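Local coordinates for protein peptide amidase (Stenotrophomonas maltophilia, PDB 1M22) that probably hydrolyses amide bonds, including those of peptide amides, as an enzyme of the amidase signature family, at residues R65-E68 with R69-G72; D261-A264 with R265-P268; E470-L473 with I474-Y478. All coordinates share one frame; numbering follows the deposited sequence.

Contact 1 (R65-E68 with R69-G72)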
# COMPACT_ATOMS: atom_id res chain seq x y z
N ARG A 65 -11.25 4.06 23.84
CA ARG A 65 -11.41 2.65 23.50
C ARG A 65 -11.27 1.81 24.77
O ARG A 65 -11.96 0.81 24.94
CB ARG A 65 -10.37 2.19 22.47
CG ARG A 65 -10.32 2.97 21.14
CD ARG A 65 -11.56 2.89 20.25
NE ARG A 65 -12.61 3.77 20.69
CZ ARG A 65 -13.02 4.97 20.30
NH1 ARG A 65 -12.52 5.70 19.31
NH2 ARG A 65 -14.02 5.45 21.01
N ASP A 66 -10.36 2.21 25.66
CA ASP A 66 -10.18 1.48 26.90
C ASP A 66 -11.40 1.63 27.82
O ASP A 66 -11.80 0.68 28.48
CB ASP A 66 -8.91 1.93 27.63
CG ASP A 66 -7.64 1.42 26.97
OD1 ASP A 66 -7.70 0.39 26.27
OD2 ASP A 66 -6.57 2.05 27.16
N ARG A 67 -11.98 2.82 27.86
CA ARG A 67 -13.17 3.03 28.68
C ARG A 67 -14.29 2.14 28.15
O ARG A 67 -15.02 1.51 28.92
CB ARG A 67 -13.60 4.50 28.66
CG ARG A 67 -12.81 5.39 29.63
CD ARG A 67 -13.40 6.80 29.71
NE ARG A 67 -13.05 7.62 28.55
CZ ARG A 67 -11.89 8.24 28.38
NH1 ARG A 67 -10.94 8.15 29.30
NH2 ARG A 67 -11.67 8.95 27.29
N GLU A 68 -14.43 2.09 26.82
CA GLU A 68 -15.46 1.26 26.21
C GLU A 68 -15.23 -0.21 26.56
O GLU A 68 -16.17 -0.94 26.87
CB GLU A 68 -15.46 1.44 24.69
CG GLU A 68 -15.80 2.85 24.23
CD GLU A 68 -15.66 3.04 22.74
OE1 GLU A 68 -14.89 2.29 22.10
OE2 GLU A 68 -16.30 3.97 22.19
N ARG A 69 -13.97 -0.64 26.53
CA ARG A 69 -13.65 -2.02 26.86
C ARG A 69 -14.04 -2.32 28.30
O ARG A 69 -14.68 -3.34 28.58
CB ARG A 69 -12.15 -2.29 26.67
CG ARG A 69 -11.74 -3.73 26.94
CD ARG A 69 -10.24 -3.94 26.75
NE ARG A 69 -9.81 -3.75 25.37
CZ ARG A 69 -9.91 -4.67 24.41
NH1 ARG A 69 -10.43 -5.86 24.67
NH2 ARG A 69 -9.48 -4.40 23.19
N ARG A 70 -13.68 -1.43 29.22
CA ARG A 70 -14.02 -1.62 30.63
C ARG A 70 -15.53 -1.61 30.83
O ARG A 70 -16.04 -2.17 31.81
CB ARG A 70 -13.36 -0.53 31.49
CG ARG A 70 -11.83 -0.48 31.37
CD ARG A 70 -11.19 0.18 32.59
NE ARG A 70 -11.56 1.58 32.76
CZ ARG A 70 -11.07 2.58 32.03
NH1 ARG A 70 -10.19 2.35 31.08
NH2 ARG A 70 -11.48 3.83 32.26
N ASP A 71 -16.25 -0.98 29.91
CA ASP A 71 -17.70 -0.89 29.98
C ASP A 71 -18.37 -2.06 29.26
O ASP A 71 -19.59 -2.19 29.26
CB ASP A 71 -18.18 0.43 29.36
CG ASP A 71 -19.64 0.71 29.63
OD1 ASP A 71 -20.04 0.75 30.81
OD2 ASP A 71 -20.40 0.90 28.66
N GLY A 72 -17.55 -2.90 28.64
CA GLY A 72 -18.07 -4.06 27.92
C GLY A 72 -18.67 -3.73 26.57
O GLY A 72 -19.60 -4.41 26.12
O HOH W 1 -8.67 -1.41 24.27
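Arg-70 folds back over the turn that precedes it, and its side chain meets Asp-66 and Arg-67 atom by atom. CB lies near the carbonyl oxygens of both residues, and CG sits closer still, 3.1 Å from Asp-66 O. That oxygen already accepts the helical bond from Arg-70 N at 2.9 Å, nearly straight at 165°. CG is anti to the carbonyl carbon (chi1 -58°), which turns the chain back along the helix; CD is still near Asp-66 O, and a bend at chi3 then swings the guanidinium across Arg-67. CZ lies near Arg-67 CA and CG, NH1 reaches Asp-66 CB, NH2 approaches Arg-67 CG at 3.3 Å, and Arg-67 CA lies over one face, offset toward the rim. The plane of this guanidinium stands 83° from that of Arg-67, and the charged ends stay apart; Arg-67 pairs with Glu-64 instead.

On another side of the helix, water 1 donates to Asp-66 OD1 and accepts from Arg-69 NE at 2.8 Å, in the guanidinium plane, linking opposite charges that do not touch. Arg-65 grips Glu-68 side-on, NE to OE1 at 3.1 Å and NH2 to OE2 at 3.0 Å, both from above the carboxylate plane; Arg-75 is a second partner of Glu-68. The turn ends in a Schellman motif, where Gly-72, which has no beta carbon, readily adopts the positive phi.

This is the C-terminal end of helix 58-70, at the protein surface. Asp-66 accepts from the backbone of Ser-27 and Thr-28 at the start of helix 27-43, and Arg-69 reaches Gln-17 of helix 13-21, so these two polar side chains tie helix 58-70 to both neighbours.

Contact 2 (D261-A264 with R265-P268)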
# COMPACT_ATOMS: atom_id res chain seq x y z
N ASP A 261 -15.30 -12.05 6.36
CA ASP A 261 -14.19 -12.08 7.30
C ASP A 261 -13.01 -12.73 6.60
O ASP A 261 -12.94 -13.96 6.48
CB ASP A 261 -14.59 -12.88 8.55
CG ASP A 261 -13.44 -13.04 9.53
OD1 ASP A 261 -12.43 -12.33 9.39
OD2 ASP A 261 -13.57 -13.88 10.45
N TYR A 262 -12.08 -11.92 6.12
CA TYR A 262 -10.92 -12.45 5.41
C TYR A 262 -9.99 -13.27 6.30
O TYR A 262 -9.19 -14.04 5.79
CB TYR A 262 -10.15 -11.31 4.74
CG TYR A 262 -10.90 -10.68 3.59
CD1 TYR A 262 -10.94 -11.28 2.33
CD2 TYR A 262 -11.62 -9.50 3.78
CE1 TYR A 262 -11.66 -10.71 1.28
CE2 TYR A 262 -12.35 -8.93 2.74
CZ TYR A 262 -12.37 -9.54 1.49
OH TYR A 262 -13.11 -8.98 0.47
N THR A 263 -10.11 -13.13 7.62
CA THR A 263 -9.25 -13.92 8.51
C THR A 263 -9.67 -15.38 8.49
O THR A 263 -8.93 -16.26 8.93
CB THR A 263 -9.26 -13.39 9.97
OG1 THR A 263 -10.54 -13.61 10.57
CG2 THR A 263 -8.93 -11.90 9.99
N ALA A 264 -10.87 -15.66 7.97
CA ALA A 264 -11.35 -17.03 7.87
C ALA A 264 -10.57 -17.75 6.77
O ALA A 264 -10.57 -18.98 6.71
CB ALA A 264 -12.84 -17.04 7.54
N ARG A 265 -9.91 -16.98 5.92
CA ARG A 265 -9.13 -17.54 4.82
C ARG A 265 -7.67 -17.81 5.19
O ARG A 265 -6.86 -18.17 4.34
CB ARG A 265 -9.19 -16.61 3.61
CG ARG A 265 -10.57 -16.50 2.96
CD ARG A 265 -10.87 -17.70 2.06
NE ARG A 265 -11.02 -18.95 2.80
CZ ARG A 265 -12.04 -19.22 3.61
NH1 ARG A 265 -13.01 -18.33 3.79
NH2 ARG A 265 -12.09 -20.39 4.23
N LEU A 266 -7.33 -17.62 6.47
CA LEU A 266 -5.97 -17.88 6.93
C LEU A 266 -5.85 -19.39 7.16
O LEU A 266 -5.82 -19.87 8.29
CB LEU A 266 -5.70 -17.09 8.22
CG LEU A 266 -5.83 -15.57 8.06
CD1 LEU A 266 -5.70 -14.90 9.41
CD2 LEU A 266 -4.78 -15.04 7.08
N ASP A 267 -5.79 -20.11 6.05
CA ASP A 267 -5.72 -21.57 6.04
C ASP A 267 -4.30 -22.06 5.78
O ASP A 267 -3.76 -21.84 4.70
CB ASP A 267 -6.65 -22.09 4.95
CG ASP A 267 -6.82 -23.59 4.97
OD1 ASP A 267 -6.01 -24.28 5.64
OD2 ASP A 267 -7.75 -24.09 4.31
N PRO A 268 -3.67 -22.74 6.76
CA PRO A 268 -2.31 -23.25 6.58
C PRO A 268 -2.19 -24.31 5.47
O PRO A 268 -1.09 -24.65 5.04
CB PRO A 268 -1.96 -23.79 7.97
CG PRO A 268 -3.28 -24.21 8.50
CD PRO A 268 -4.19 -23.08 8.10
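A short 3-10 turn, opened by an Asx turn and closed by an inverse gamma turn centred on Leu-266, carries this contact in the loop between helix 231-241 and strand 275-279. Its two crossing bonds join residues three apart: Arg-265 N to Tyr-262 O at 3.0 Å, and Leu-266 N to Thr-263 O at 3.2 Å. Both donors stand well above the plane of the carbonyl they meet, by 61° at Tyr-262, consistent with tight 3-10 winding.

Thr-263 and Leu-266 bring the side chains together. Leu-266 CG lies 3.3 Å from Thr-263 O, and its CD1 passes on to meet Thr-263 CB at 3.9 Å. A branched aliphatic residue suits this place, since Leu-266 also rests on Ile-474 and Tyr-478 of helix 470-484. Arg-265 doubles back through bends at chi2 and chi3 (-79° and 68°), which lay its guanidinium with one face over Ala-264 O; NH2 comes to 3.2 Å from that oxygen, but at an angle too poor for a hydrogen bond. The small methyl of Ala-264 allows NH1 to pass 4.0 Å from CB.

At the start of the turn, Asp-261 OD1 takes two donors from Thr-263: the backbone N from above the carboxylate plane, and OG1, at 2.6 Å, on the syn side. Aspartate is short enough to reach forward two residues.

The chemistry thus divides by end. A carboxylate oxygen accepting two hydrogen bonds fixes the entry, and the charge of Asp-261 is probably moderated by these bonds. The guanidinium, one face over a peptide oxygen, keeps its N-H groups for partners beyond the turn: NE for a salt bridge with Glu-475 and NH1 for the hydroxyl of Tyr-260.

Contact 3 (E470-L473 with I474-Y478)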
# COMPACT_ATOMS: atom_id res chain seq x y z
N GLU A 470 -9.32 -12.00 -3.78
CA GLU A 470 -8.62 -11.78 -2.51
C GLU A 470 -8.70 -12.96 -1.55
O GLU A 470 -7.70 -13.31 -0.93
CB GLU A 470 -9.14 -10.53 -1.80
CG GLU A 470 -8.81 -9.21 -2.48
CD GLU A 470 -9.78 -8.85 -3.59
OE1 GLU A 470 -10.79 -9.57 -3.77
OE2 GLU A 470 -9.53 -7.85 -4.26
N PRO A 471 -9.88 -13.59 -1.41
CA PRO A 471 -9.96 -14.72 -0.48
C PRO A 471 -8.94 -15.81 -0.82
O PRO A 471 -8.23 -16.32 0.06
CB PRO A 471 -11.39 -15.21 -0.64
CG PRO A 471 -12.14 -13.94 -0.97
CD PRO A 471 -11.21 -13.27 -1.96
N LYS A 472 -8.85 -16.16 -2.10
CA LYS A 472 -7.93 -17.20 -2.55
C LYS A 472 -6.48 -16.75 -2.43
O LYS A 472 -5.61 -17.53 -2.03
CB LYS A 472 -8.23 -17.57 -4.00
CG LYS A 472 -7.35 -18.69 -4.55
CD LYS A 472 -7.53 -18.87 -6.05
CE LYS A 472 -8.94 -19.30 -6.41
NZ LYS A 472 -9.09 -19.49 -7.88
N LEU A 473 -6.20 -15.50 -2.79
CA LEU A 473 -4.83 -15.00 -2.70
C LEU A 473 -4.35 -15.01 -1.26
O LEU A 473 -3.19 -15.33 -0.99
CB LEU A 473 -4.73 -13.58 -3.27
CG LEU A 473 -4.87 -13.44 -4.78
CD1 LEU A 473 -4.61 -12.00 -5.18
CD2 LEU A 473 -3.88 -14.37 -5.49
N ILE A 474 -5.23 -14.66 -0.33
CA ILE A 474 -4.86 -14.65 1.08
C ILE A 474 -4.58 -16.07 1.57
O ILE A 474 -3.60 -16.28 2.30
CB ILE A 474 -5.97 -13.99 1.93
CG1 ILE A 474 -5.95 -12.48 1.67
CG2 ILE A 474 -5.75 -14.29 3.41
CD1 ILE A 474 -7.11 -11.72 2.30
N GLU A 475 -5.41 -17.03 1.18
CA GLU A 475 -5.20 -18.42 1.58
C GLU A 475 -3.83 -18.90 1.13
O GLU A 475 -3.09 -19.52 1.89
CB GLU A 475 -6.22 -19.36 0.94
CG GLU A 475 -7.68 -19.07 1.19
CD GLU A 475 -8.57 -20.14 0.57
OE1 GLU A 475 -8.32 -20.52 -0.60
OE2 GLU A 475 -9.52 -20.59 1.24
N MET A 476 -3.50 -18.62 -0.13
CA MET A 476 -2.23 -19.05 -0.70
C MET A 476 -1.03 -18.34 -0.08
O MET A 476 -0.03 -18.98 0.26
CB MET A 476 -2.26 -18.85 -2.21
CG MET A 476 -3.29 -19.75 -2.90
SD MET A 476 -3.41 -19.56 -4.68
CE MET A 476 -1.98 -20.32 -5.19
N ALA A 477 -1.15 -17.03 0.09
CA ALA A 477 -0.07 -16.24 0.67
C ALA A 477 0.17 -16.64 2.13
O ALA A 477 1.31 -16.74 2.57
CB ALA A 477 -0.41 -14.76 0.58
N TYR A 478 -0.91 -16.88 2.87
CA TYR A 478 -0.79 -17.28 4.26
C TYR A 478 -0.10 -18.65 4.36
O TYR A 478 0.79 -18.84 5.18
CB TYR A 478 -2.17 -17.35 4.91
CG TYR A 478 -2.14 -17.75 6.37
CD1 TYR A 478 -1.71 -16.86 7.35
CD2 TYR A 478 -2.53 -19.03 6.76
CE1 TYR A 478 -1.68 -17.23 8.70
CE2 TYR A 478 -2.50 -19.41 8.11
CZ TYR A 478 -2.08 -18.51 9.06
OH TYR A 478 -2.05 -18.87 10.39
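Ile-474 begins the second turn of helix 470-484 by packing back on the first: its N donates to Glu-470 O at 2.9 Å, and CG1 lies 3.2 Å from the same oxygen. The pattern is the regular i to i+4 ladder of an alpha helix, here at its N-terminal end, where Pro-471 fits well because a first-turn residue need not donate its backbone N to a preceding carbonyl. Ile-474 is buried, and its branched chain lies against Val-231 of helix 231-241.

Next, Glu-475 N donates to Pro-471 O at 3.1 Å. A chi1 of -57°, which sets CG beside the backbone N, brings Glu-475 CG within 3.0 Å of Pro-471 O and OE1 to 3.9 Å from Lys-472 CA. The carboxylate finds its strong partner outside the helix, in a salt bridge with Arg-265, while Lys-472 NZ goes to Asp-411.

Met-476 N then bonds to Lys-472 O at 166°, almost straight. Being flexible and apolar, the methionine side chain can lie along the aliphatic part of the lysine, the two chains side by side and pointing the same way.

Ala-477 follows, its N bonded to Leu-473 O; a methyl suits the position, which faces Leu-447 and Val-449 of strand 446-454 in the large sheet. Tyr-478 N continues the ladder by donating to Ile-474 O, and its side chain reaches Leu-266 and Val-231. Between lysine and methionine, the closest approach of the two side chains is Lys-472 CG to Met-476 SD, 4.0 Å.

Contacts 2 and 3 are neighbours, their centres about 8 Å apart, whereas contact 1 lies far from both, with about 27 Å between its centre and that of contact 2. Contact 3 is buried, packing its helix against the large sheet and helix 231-241; contacts 1 and 2 are at the surface. Helix 231-241 is shared by contacts 2 and 3, which Arg-265 NE joins directly to Glu-475 OE2 at 2.7 Å. Chemistry follows place: contact 1, at a helix end, is rich in arginines and carboxylates; contact 2 mixes an Asx turn with apolar packing; contact 3 is largely aliphatic, its charges turned to outside partners.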